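Side-chain contacts in aldehyde dehydrogenase (PDB 5J6B), which probably oxidises aldehydes to carboxylic acids using a nicotinamide dinucleotide coenzyme, and binds NADPH in its coenzyme pocket: residues Arg87-Glu90 / Leu91-Leu95; Lys101-Asn104 / Asp105-Glu109; Ala121-Ser124 / Val125-Glu128; Leu424-Ala427 / Gln428-Trp431; Ser446-Val449 / Asp450-Tyr454. All coordinates share one frame; numbering follows the deposited sequence. Where two conformers were deposited one is given.

Contact 1 (Arg87-Glu90 / Leu91-Leu95)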
# COMPACT_ATOMS: atom_id res chain seq x y z
N ARG A 87 -7.91 32.67 -15.11
CA ARG A 87 -9.06 33.40 -14.61
C ARG A 87 -9.00 33.56 -13.09
O ARG A 87 -10.03 33.61 -12.41
CB ARG A 87 -10.35 32.71 -15.05
CG ARG A 87 -10.41 32.49 -16.56
CD ARG A 87 -11.65 31.72 -16.98
NE ARG A 87 -12.88 32.46 -16.70
CZ ARG A 87 -14.06 32.15 -17.23
NH1 ARG A 87 -14.17 31.14 -18.08
NH2 ARG A 87 -15.14 32.86 -16.93
N PHE A 88 -7.77 33.65 -12.56
CA PHE A 88 -7.55 33.74 -11.12
C PHE A 88 -8.23 34.97 -10.52
O PHE A 88 -9.01 34.87 -9.57
CB PHE A 88 -6.04 33.72 -10.85
CG PHE A 88 -5.67 33.72 -9.40
CD1 PHE A 88 -5.53 34.91 -8.70
CD2 PHE A 88 -5.43 32.51 -8.73
CE1 PHE A 88 -5.18 34.91 -7.36
CE2 PHE A 88 -5.08 32.51 -7.39
CZ PHE A 88 -4.96 33.71 -6.70
N ASP A 89 -7.96 36.16 -11.09
CA ASP A 89 -8.56 37.39 -10.58
C ASP A 89 -10.08 37.39 -10.72
O ASP A 89 -10.80 37.78 -9.80
CB ASP A 89 -7.97 38.60 -11.31
CG ASP A 89 -6.53 38.86 -10.94
OD1 ASP A 89 -6.10 38.44 -9.84
OD2 ASP A 89 -5.82 39.50 -11.75
N GLU A 90 -10.58 36.98 -11.89
CA GLU A 90 -12.03 36.86 -12.08
C GLU A 90 -12.67 36.03 -10.96
O GLU A 90 -13.71 36.41 -10.41
CB GLU A 90 -12.31 36.22 -13.44
CG GLU A 90 -13.80 36.03 -13.70
CD GLU A 90 -14.08 35.23 -14.95
OE1 GLU A 90 -13.12 34.91 -15.69
OE2 GLU A 90 -15.26 34.91 -15.18
N LEU A 91 -12.07 34.89 -10.63
CA LEU A 91 -12.63 34.01 -9.62
C LEU A 91 -12.52 34.62 -8.23
O LEU A 91 -13.47 34.55 -7.44
CB LEU A 91 -11.91 32.66 -9.66
CG LEU A 91 -12.35 31.71 -10.79
CD1 LEU A 91 -11.27 30.65 -11.08
CD2 LEU A 91 -13.68 31.06 -10.40
N ALA A 92 -11.38 35.22 -7.90
CA ALA A 92 -11.20 35.82 -6.59
C ALA A 92 -12.17 36.98 -6.37
O ALA A 92 -12.76 37.11 -5.28
CB ALA A 92 -9.75 36.30 -6.42
N GLN A 93 -12.37 37.82 -7.39
CA GLN A 93 -13.25 38.97 -7.21
C GLN A 93 -14.71 38.55 -7.13
O GLN A 93 -15.49 39.12 -6.35
CB GLN A 93 -13.02 39.98 -8.34
CG GLN A 93 -11.57 40.50 -8.33
CD GLN A 93 -11.25 41.43 -9.49
OE1 GLN A 93 -12.14 42.06 -10.06
NE2 GLN A 93 -9.96 41.51 -9.84
N ALA A 94 -15.10 37.53 -7.90
CA ALA A 94 -16.47 37.03 -7.80
C ALA A 94 -16.71 36.43 -6.43
O ALA A 94 -17.78 36.61 -5.84
CB ALA A 94 -16.74 36.00 -8.89
N LEU A 95 -15.71 35.72 -5.91
CA LEU A 95 -15.79 35.16 -4.57
C LEU A 95 -15.92 36.26 -3.52
O LEU A 95 -16.75 36.19 -2.61
CB LEU A 95 -14.56 34.29 -4.33
CG LEU A 95 -14.35 33.60 -3.00
CD1 LEU A 95 -15.61 32.84 -2.63
CD2 LEU A 95 -13.16 32.66 -3.15

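Contact 2 (Lys101-Asn104 / Asp105-Glu109)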
# COMPACT_ATOMS: atom_id res chain seq x y z
N LYS A 101 -16.13 37.70 1.16
CA LYS A 101 -14.86 37.17 1.67
C LYS A 101 -13.74 38.16 1.37
O LYS A 101 -13.58 38.56 0.22
CB LYS A 101 -14.56 35.82 1.02
CG LYS A 101 -13.27 35.14 1.48
CD LYS A 101 -13.28 33.67 1.04
CE LYS A 101 -12.10 32.89 1.60
NZ LYS A 101 -12.37 31.41 1.58
N PRO A 102 -12.96 38.56 2.38
CA PRO A 102 -11.85 39.49 2.14
C PRO A 102 -10.98 39.02 0.98
O PRO A 102 -10.70 37.83 0.82
CB PRO A 102 -11.09 39.49 3.47
CG PRO A 102 -12.18 39.21 4.49
CD PRO A 102 -13.10 38.22 3.81
N ILE A 103 -10.60 39.98 0.15
CA ILE A 103 -10.08 39.67 -1.18
C ILE A 103 -8.79 38.86 -1.09
O ILE A 103 -8.55 37.96 -1.91
CB ILE A 103 -9.91 40.97 -2.00
CG1 ILE A 103 -9.38 40.67 -3.40
CG2 ILE A 103 -9.04 41.99 -1.25
CD1 ILE A 103 -10.31 39.81 -4.23
N ASN A 104 -7.94 39.15 -0.09
CA ASN A 104 -6.71 38.36 0.05
C ASN A 104 -7.02 36.91 0.40
O ASN A 104 -6.35 35.99 -0.09
CB ASN A 104 -5.79 38.97 1.11
CG ASN A 104 -5.26 40.34 0.71
OD1 ASN A 104 -5.09 40.63 -0.48
ND2 ASN A 104 -5.00 41.19 1.70
N ASP A 105 -8.04 36.68 1.22
CA ASP A 105 -8.46 35.31 1.51
C ASP A 105 -9.25 34.69 0.36
O ASP A 105 -9.26 33.46 0.22
CB ASP A 105 -9.25 35.29 2.80
CG ASP A 105 -8.43 35.81 3.97
OD1 ASP A 105 -7.31 35.29 4.16
OD2 ASP A 105 -8.88 36.75 4.64
N SER A 106 -9.90 35.51 -0.47
CA SER A 106 -10.53 34.99 -1.67
C SER A 106 -9.48 34.48 -2.65
O SER A 106 -9.62 33.41 -3.23
CB SER A 106 -11.41 36.06 -2.32
OG SER A 106 -12.52 36.37 -1.48
N LYS A 107 -8.41 35.27 -2.84
CA LYS A 107 -7.28 34.79 -3.64
C LYS A 107 -6.71 33.50 -3.05
O LYS A 107 -6.36 32.58 -3.80
CB LYS A 107 -6.20 35.88 -3.71
CG LYS A 107 -6.64 37.16 -4.42
CD LYS A 107 -5.54 38.23 -4.39
CE LYS A 107 -5.84 39.33 -5.39
NZ LYS A 107 -4.72 40.33 -5.48
N GLY A 108 -6.60 33.44 -1.73
CA GLY A 108 -6.13 32.21 -1.09
C GLY A 108 -6.99 31.01 -1.43
O GLY A 108 -6.47 29.92 -1.68
N GLU A 109 -8.31 31.20 -1.48
CA GLU A 109 -9.17 30.07 -1.82
C GLU A 109 -9.03 29.67 -3.28
O GLU A 109 -9.09 28.48 -3.61
CB GLU A 109 -10.63 30.36 -1.49
CG GLU A 109 -11.47 29.11 -1.71
CD GLU A 109 -12.92 29.27 -1.37
OE1 GLU A 109 -13.72 28.44 -1.85
OE2 GLU A 109 -13.27 30.22 -0.63
O HOH W 1 -5.53 42.26 -3.17

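Contact 3 (Ala121-Ser124 / Val125-Glu128)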
# COMPACT_ATOMS: atom_id res chain seq x y z
N ALA A 121 -5.63 15.78 -10.75
CA ALA A 121 -4.93 15.45 -11.99
C ALA A 121 -3.86 14.40 -11.76
O ALA A 121 -3.75 13.44 -12.54
CB ALA A 121 -4.32 16.73 -12.60
N GLU A 122 -3.07 14.54 -10.69
CA GLU A 122 -2.05 13.53 -10.38
C GLU A 122 -2.68 12.19 -10.00
O GLU A 122 -2.20 11.13 -10.43
CB GLU A 122 -1.15 14.03 -9.24
CG GLU A 122 -0.28 15.25 -9.58
CD GLU A 122 0.19 16.01 -8.33
OE1 GLU A 122 0.05 15.47 -7.20
OE2 GLU A 122 0.70 17.15 -8.48
N GLU A 123 -3.73 12.20 -9.19
CA GLU A 123 -4.31 10.95 -8.71
C GLU A 123 -5.09 10.22 -9.80
O GLU A 123 -5.29 9.00 -9.70
CB GLU A 123 -5.23 11.22 -7.51
CG GLU A 123 -4.48 11.69 -6.25
CD GLU A 123 -3.53 10.64 -5.70
OE1 GLU A 123 -3.68 9.45 -6.05
OE2 GLU A 123 -2.64 11.01 -4.91
N SER A 124 -5.52 10.93 -10.84
CA SER A 124 -6.35 10.32 -11.88
C SER A 124 -5.62 9.20 -12.60
O SER A 124 -6.28 8.32 -13.16
CB SER A 124 -6.81 11.38 -12.89
OG SER A 124 -5.71 11.85 -13.66
N VAL A 125 -4.29 9.20 -12.60
CA VAL A 125 -3.53 8.15 -13.28
C VAL A 125 -2.94 7.14 -12.31
O VAL A 125 -2.11 6.32 -12.72
CB VAL A 125 -2.44 8.75 -14.19
CG1 VAL A 125 -3.05 9.39 -15.44
CG2 VAL A 125 -1.59 9.76 -13.41
N ARG A 126 -3.33 7.17 -11.04
CA ARG A 126 -2.82 6.17 -10.09
C ARG A 126 -3.93 5.66 -9.17
O ARG A 126 -3.70 5.40 -7.98
CB ARG A 126 -1.64 6.71 -9.27
CG ARG A 126 -1.64 8.20 -9.04
CD ARG A 126 -0.45 8.69 -8.20
NE ARG A 126 0.86 8.58 -8.85
CZ ARG A 126 1.27 9.29 -9.89
NH1 ARG A 126 0.47 10.18 -10.49
NH2 ARG A 126 2.49 9.10 -10.37
N ILE A 127 -5.13 5.47 -9.71
CA ILE A 127 -6.22 4.95 -8.88
C ILE A 127 -5.93 3.51 -8.50
O ILE A 127 -5.65 2.66 -9.36
CB ILE A 127 -7.56 5.10 -9.60
CG1 ILE A 127 -7.92 6.59 -9.68
CG2 ILE A 127 -8.64 4.27 -8.89
CD1 ILE A 127 -9.31 6.88 -10.17
N GLU A 128 -5.98 3.22 -7.20
CA GLU A 128 -5.42 1.97 -6.70
C GLU A 128 -6.26 0.77 -7.12
O GLU A 128 -7.50 0.80 -7.06
CB GLU A 128 -5.31 2.01 -5.18
O HOH W 2 -5.62 5.52 -12.63

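Contact 4 (Leu424-Ala427 / Gln428-Trp431)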
# COMPACT_ATOMS: atom_id res chain seq x y z
N LEU A 424 6.59 15.57 23.55
CA LEU A 424 6.32 14.36 22.79
C LEU A 424 5.15 13.57 23.38
O LEU A 424 4.23 13.17 22.67
CB LEU A 424 7.60 13.50 22.74
CG LEU A 424 7.46 12.12 22.13
CD1 LEU A 424 7.12 12.26 20.65
CD2 LEU A 424 8.72 11.30 22.34
N SER A 425 5.18 13.32 24.69
CA SER A 425 4.09 12.52 25.26
C SER A 425 2.76 13.26 25.20
O SER A 425 1.72 12.61 25.03
CB SER A 425 4.42 12.09 26.70
OG SER A 425 4.71 13.19 27.52
N HIS A 426 2.74 14.59 25.31
CA HIS A 426 1.46 15.29 25.17
C HIS A 426 0.93 15.18 23.74
O HIS A 426 -0.28 15.00 23.54
CB HIS A 426 1.56 16.75 25.60
CG HIS A 426 1.65 16.92 27.09
ND1 HIS A 426 1.72 18.15 27.71
CD2 HIS A 426 1.67 16.00 28.08
CE1 HIS A 426 1.79 17.98 29.02
NE2 HIS A 426 1.76 16.68 29.27
N ALA A 427 1.80 15.28 22.73
CA ALA A 427 1.33 15.14 21.36
C ALA A 427 0.77 13.75 21.09
O ALA A 427 -0.25 13.60 20.40
CB ALA A 427 2.46 15.45 20.37
N GLN A 428 1.42 12.72 21.64
CA GLN A 428 0.94 11.34 21.51
C GLN A 428 -0.41 11.16 22.19
O GLN A 428 -1.33 10.57 21.62
CB GLN A 428 1.96 10.36 22.11
CG GLN A 428 3.36 10.40 21.52
CD GLN A 428 4.39 9.68 22.41
OE1 GLN A 428 4.25 9.59 23.64
NE2 GLN A 428 5.44 9.16 21.79
N ARG A 429 -0.52 11.63 23.44
CA ARG A 429 -1.79 11.53 24.16
C ARG A 429 -2.90 12.27 23.42
O ARG A 429 -4.03 11.78 23.34
CB ARG A 429 -1.63 12.09 25.57
CG ARG A 429 -0.82 11.15 26.48
CD ARG A 429 -0.25 11.88 27.68
NE ARG A 429 -1.30 12.31 28.60
CZ ARG A 429 -1.08 13.05 29.69
NH1 ARG A 429 0.16 13.44 30.00
NH2 ARG A 429 -2.09 13.39 30.47
N ALA A 430 -2.59 13.44 22.86
CA ALA A 430 -3.61 14.17 22.10
C ALA A 430 -4.04 13.39 20.85
O ALA A 430 -5.24 13.29 20.56
CB ALA A 430 -3.09 15.55 21.71
N TRP A 431 -3.08 12.82 20.12
CA TRP A 431 -3.42 12.03 18.94
C TRP A 431 -4.34 10.87 19.32
O TRP A 431 -5.34 10.62 18.64
CB TRP A 431 -2.13 11.53 18.25
CG TRP A 431 -2.32 10.82 16.93
CD1 TRP A 431 -3.42 10.87 16.10
CD2 TRP A 431 -1.37 9.96 16.28
NE1 TRP A 431 -3.21 10.09 14.99
CE2 TRP A 431 -1.96 9.52 15.07
CE3 TRP A 431 -0.08 9.51 16.61
CZ2 TRP A 431 -1.30 8.66 14.19
CZ3 TRP A 431 0.57 8.65 15.72
CH2 TRP A 431 -0.04 8.23 14.53
O HOH W 3 2.88 12.95 29.47
O HOH W 4 1.02 15.76 31.76

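Contact 5 (Ser446-Val449 / Asp450-Tyr454). With NDP (NADPH dihydro-nicotinamide-adenine-dinucleotide phosphate), chain F.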
# COMPACT_ATOMS: atom_id res chain seq x y z
N SER A 446 -7.59 24.91 12.30
CA SER A 446 -8.05 25.49 11.05
C SER A 446 -7.13 25.17 9.86
O SER A 446 -7.43 25.62 8.75
CB SER A 446 -8.18 27.01 11.21
OG SER A 446 -8.77 27.31 12.47
N PHE A 447 -6.05 24.42 10.06
CA PHE A 447 -5.15 24.09 8.95
C PHE A 447 -5.68 22.92 8.13
O PHE A 447 -6.11 21.90 8.67
CB PHE A 447 -3.76 23.72 9.47
CG PHE A 447 -2.84 23.23 8.38
CD1 PHE A 447 -2.18 24.13 7.57
CD2 PHE A 447 -2.69 21.87 8.14
CE1 PHE A 447 -1.37 23.68 6.52
CE2 PHE A 447 -1.87 21.41 7.12
CZ PHE A 447 -1.22 22.33 6.30
N ARG A 448 -5.60 23.06 6.80
CA ARG A 448 -5.92 21.94 5.93
C ARG A 448 -5.11 22.08 4.65
O ARG A 448 -4.97 23.19 4.12
CB ARG A 448 -7.43 21.88 5.59
CG ARG A 448 -7.78 20.80 4.55
CD ARG A 448 -9.25 20.84 4.15
NE ARG A 448 -9.62 19.70 3.32
CZ ARG A 448 -10.83 19.50 2.80
NH1 ARG A 448 -11.80 20.39 2.99
NH2 ARG A 448 -11.07 18.40 2.08
N VAL A 449 -4.59 20.96 4.16
CA VAL A 449 -3.96 20.87 2.85
C VAL A 449 -4.76 19.86 2.04
O VAL A 449 -5.31 18.90 2.58
CB VAL A 449 -2.46 20.50 2.96
CG1 VAL A 449 -2.25 19.16 3.62
CG2 VAL A 449 -1.77 20.57 1.58
N ASP A 450 -4.90 20.12 0.74
CA ASP A 450 -6.02 19.51 0.02
C ASP A 450 -5.77 18.06 -0.39
O ASP A 450 -6.68 17.44 -0.96
CB ASP A 450 -6.37 20.38 -1.18
CG ASP A 450 -6.88 21.75 -0.75
OD1 ASP A 450 -7.95 21.81 -0.10
OD2 ASP A 450 -6.19 22.76 -1.03
N ASN A 451 -4.61 17.49 -0.09
CA ASN A 451 -4.43 16.05 -0.28
C ASN A 451 -4.71 15.24 0.98
O ASN A 451 -4.89 14.01 0.88
CB ASN A 451 -3.02 15.74 -0.80
CG ASN A 451 -1.94 16.06 0.22
OD1 ASN A 451 -2.03 17.06 0.92
ND2 ASN A 451 -0.93 15.20 0.31
N MET A 452 -4.79 15.86 2.16
CA MET A 452 -4.87 15.07 3.39
C MET A 452 -6.28 14.52 3.62
O MET A 452 -7.28 15.13 3.20
CB MET A 452 -4.45 15.91 4.60
CG MET A 452 -5.52 16.90 5.12
SD MET A 452 -4.83 18.10 6.30
CE MET A 452 -6.23 18.40 7.38
N PRO A 453 -6.40 13.38 4.30
CA PRO A 453 -7.73 12.91 4.70
C PRO A 453 -8.36 13.94 5.62
O PRO A 453 -7.72 14.43 6.55
CB PRO A 453 -7.45 11.58 5.42
CG PRO A 453 -6.03 11.74 5.95
CD PRO A 453 -5.32 12.56 4.89
N TYR A 454 -9.61 14.30 5.34
CA TYR A 454 -10.25 15.42 6.03
C TYR A 454 -11.71 15.11 6.26
O TYR A 454 -12.46 14.88 5.30
CB TYR A 454 -10.11 16.73 5.25
CG TYR A 454 -10.90 17.86 5.90
CD1 TYR A 454 -10.41 18.53 7.02
CD2 TYR A 454 -12.14 18.25 5.40
CE1 TYR A 454 -11.12 19.57 7.61
CE2 TYR A 454 -12.87 19.28 6.00
CZ TYR A 454 -12.35 19.94 7.09
OH TYR A 454 -13.08 20.97 7.67
PA NDP F . -26.26 24.79 4.97
O1A NDP F . -26.43 23.47 5.66
O2A NDP F . -27.30 25.82 5.42
O5B NDP F . -26.38 24.63 3.39
C5B NDP F . -25.36 23.91 2.67
C4B NDP F . -25.96 23.49 1.35
O4B NDP F . -27.06 22.59 1.59
C3B NDP F . -26.53 24.64 0.51
O3B NDP F . -26.26 24.39 -0.87
C2B NDP F . -28.03 24.54 0.80
O2B NDP F . -28.89 25.07 -0.23
C1B NDP F . -28.18 23.03 0.84
N9A NDP F . -29.41 22.56 1.49
C8A NDP F . -29.93 22.95 2.69
N7A NDP F . -31.00 22.29 3.05
C5A NDP F . -31.21 21.41 2.00
C6A NDP F . -32.19 20.42 1.77
N6A NDP F . -33.22 20.19 2.58
N1A NDP F . -32.08 19.69 0.64
C2A NDP F . -31.08 19.96 -0.22
N3A NDP F . -30.13 20.89 -0.12
C4A NDP F . -30.24 21.58 1.03
O3 NDP F . -24.84 25.39 5.33
PN NDP F . -24.08 26.72 4.87
O1N NDP F . -24.22 26.89 3.40
O2N NDP F . -24.64 27.88 5.66
O5D NDP F . -22.56 26.48 5.31
C5D NDP F . -22.09 26.54 6.67
C4D NDP F . -21.98 25.14 7.21
O4D NDP F . -21.05 24.37 6.40
C3D NDP F . -21.44 25.09 8.65
O3D NDP F . -22.09 24.15 9.50
C2D NDP F . -19.98 24.68 8.43
O2D NDP F . -19.29 24.11 9.53
C1D NDP F . -20.14 23.72 7.27
N1N NDP F . -18.84 23.52 6.64
C2N NDP F . -18.27 22.27 6.54
C3N NDP F . -17.01 22.07 6.09
C7N NDP F . -16.42 20.70 5.91
O7N NDP F . -15.83 20.47 4.84
N7N NDP F . -16.53 19.80 6.89
C4N NDP F . -16.14 23.26 5.79
C5N NDP F . -16.96 24.49 5.59
C6N NDP F . -18.19 24.58 6.07
P2B NDP F . -29.23 26.66 -0.34
O1X NDP F . -28.36 27.44 0.59
O2X NDP F . -28.97 26.95 -1.82
O3X NDP F . -30.71 26.80 0.03
O HOH W 5 -7.99 17.58 2.30

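Contact 1 (Arg87-Glu90 / Leu91-Leu95)
The carboxamide of Gln93 brings NE2 to 3.8 Å from Asp89 CB, while on another side of the same turn the guanidinium of Arg87 has Glu90 CD at its edge, in the guanidinium plane, with the carboxylate turned out of it. The Phe88 ring likewise has a group at its edge, Asp89 OD1, lying in the ring plane. These are the opening turns of helix 88-99, for which Arg87 is the N-cap residue. Its salt bridge to Glu90 is side-on and uses two nitrogens: NE reaches OE1 at 2.7 Å, from above the carboxylate plane, and NH2 reaches OE2 at 2.7 Å, on the syn side. A bend in the arginine chain (chi3 65°) meets an extended glutamate, and each carboxylate oxygen receives its own N-H, which fixes the rotation of both groups. Arg87 NH1 has a further salt bridge to Glu199 on helix 192-202, so the arginine joins two acids. The polar ends of Asp89 and Gln93 turn instead to histidines of the N-terminal His-tag, Asp89 to His5, and Gln93 to His6 and His8. Beneath the side chains, backbone bonds run from Leu91 N, Ala92 N, Gln93 N and Ala94 N to the carbonyls four residues back; that of Gln93 N to Asp89 O is 2.9 Å long. Leu91 CG, set beside its own backbone N, lies 3.4 Å from Arg87 O.

Contact 2 (Lys101-Asn104 / Asp105-Glu109)
This is a local contact at the N-terminal end of helix 103-123, where Lys101 reaches forward from the preceding loop to Ser106 and Glu109. Its aliphatic chain runs past the first turn, with CG and CB each 3.3 Å from Ser106 OG and CE 3.2 Å from Asp105 O. With CG anti to the backbone N (chi1 -179°) and the chain extended beyond it, NZ arrives 2.7 Å from Glu109 OE2, on the anti side of the carboxylate, as a salt bridge. The two side chains meet at about a right angle. Lys101 was modelled in two conformers, so these distances belong to the one described. Pro102 holds the N-cap position, and Ser106 N donates to its O at 2.8 Å, in the carbonyl plane. The hydroxyl of Ser106 turns back as well, donating to Lys101 O from 62° above that carbonyl plane, at 3.0 Å. NZ also bonds Tyr287 OH and Gln288 OE1, while Glu109 OE1 accepts from Asn166 N, so both oxygens of this buried carboxylate have partners. On another side of the helix a water donates to Asn104 OD1 and accepts from Lys107 NZ, at 3.1 Å from the latter.

Contact 3 (Ala121-Ser124 / Val125-Glu128)
Glu123 and Arg126 bracket a type I beta turn that leads the chain out of helix 103-123 toward strand 130-133. Its defining backbone bond, Arg126 N to Glu123 O, is 3.0 Å long and nearly straight at the hydrogen (166°), although the donor stands above the carbonyl plane. Three further polar links brace this turn. Arg126 curls back over it, bent at chi3 (68°), and NH1 donates to Glu122 O at 2.8 Å, with the acceptor in the guanidinium plane. Ser124 OG donates to Ala121 O at 2.8 Å, which ties the residue back to the preceding helical turn. A water then bridges the exit, donating to Ser124 O and accepting from Ile127 N at 3.0 Å.

Within the turn itself, Glu123 and Arg126 do not pair: Glu123 OE1 stays 5.4 Å from Arg126 NE, and the carboxylate and guanidinium planes are 81° apart. Instead the pairing crosses to the second subunit. Its Glu123 and Glu122 receive NH2 and NH1 of Arg126, and its Arg126 returns both bonds to the acids here, a reciprocal pattern consistent with a local twofold axis. Glu123 has another salt bridge, to Arg468 of its own chain.

The remaining contacts are mostly van der Waals touches between oxygens and aliphatic carbons. Glu123 OE1 lies 3.8 Å from Arg126 CG, the two side chains crossing at about a right angle. Val125 packs on helix 70-86, while its O accepts from Asn133 of the third subunit; its CG2 sits 3.3 Å from Glu122 O.

Contact 4 (Leu424-Ala427 / Gln428-Trp431)
Gln428 N, Arg429 N, Ala430 N and Trp431 N each donate to the carbonyl four residues earlier, from Leu424 O to Ala427 O, at 2.9 to 3.0 Å, which marks a regular alpha helix. This is helix 424-433, the connection between strands 416-420 and 438-441 in a beta-alpha-beta unit. On one side Gln428 extends back along the helix, placing NE2 3.6 Å from Leu424 CG, while OE1 lies 3.4 Å from Ser425 CA. On another, His426 and Arg429 run side by side and point the same way, with the imidazole and guanidinium planes 83° apart. CD2 of the ring approaches Arg429 NH1 to 3.5 Å, obliquely. Water joins them: one molecule bonds His426 NE2 and accepts from Arg429 NH1 at 3.0 Å, and a second, in the guanidinium plane, accepts from the same NH1 and bonds Ser425 OG at 2.7 Å. The bend of the arginine at chi3 (68°) presents NH1 to both. Beyond the helix, His426 ND1 bonds Asp267 and its ring stacks on Phe401, while Arg429 NH2 forms a salt bridge with Asp402. The nearby guanidinium would tend to disfavour a second proton on His426 and Asp267 to favour one, so the two may partly offset each other.

Contact 5 (Ser446-Val449 / Asp450-Tyr454)
A type I beta turn from Val449 to Met452 folds the chain back, closed by Met452 N to Val449 O at 3.1 Å. The fold-over brings Arg448 against one face of Tyr454: the guanidinium lies flat on the ring, centres 3.8 Å apart and planes at 19°, a stacked guanidinium-aromatic pair. Further up the arginine chain, CD also sits over that ring face in a CH-pi contact, 3.9 Å from the centroid. With CG anti to the backbone N (chi1 174°) and the chain extended to NE, Arg448 crosses the tyrosine at about a right angle. A water in the guanidinium plane accepts from NE at 2.9 Å and donates to Val449 O and Met452 O, so one molecule joins both limbs of the turn to the arginine. Met452 turns its sulfur back toward Val449, whose N makes a weak but straight bond to SD (3.6 Å, 176°). Asn451 OD1 lies 3.4 Å from Val449 CG1 and is buried with no polar partner in the model, whereas ND2 bonds Asn133 O of the fourth subunit. Tyr454 belongs to the NADPH pocket: the coenzyme's carboxamide lies at the edge of its ring, O7N 3.4 Å from CE2. Asp450 is near Arg448 in charge alone and pairs with Arg112 of helix 103-123, while His170 and Asn166 of helix 164-178 bond its OD1. Those two helices flank Arg448 as well; Met452 and Tyr454 rest on Gln416 of strand 416-420, and Phe447 stacks on Tyr143 of the fourth subunit.

How the contacts relate
In chain order, contacts 1 and 2 open the consecutive helices 88-99 and 103-123, contact 3 lies where the latter gives way to a loop, and contacts 4 and 5 come much later. Contacts 1 and 2 touch, their centres 9 Å apart, through Leu95 and Phe88; contacts 2 and 3, on one helix, have centres 29 Å apart. The loop of contact 5 comes within about 7 Å of contact 2 and 6 Å of contact 3 at nearest atoms, and Asn166 bonds both Glu109 and Asp450, linking contact 2 to contact 5, whose Tyr454 lines the NADPH pocket. Contact 4 lies outermost, about 41 Å between centres from contact 1; like contacts 3 and 5 it meets neighbouring subunits.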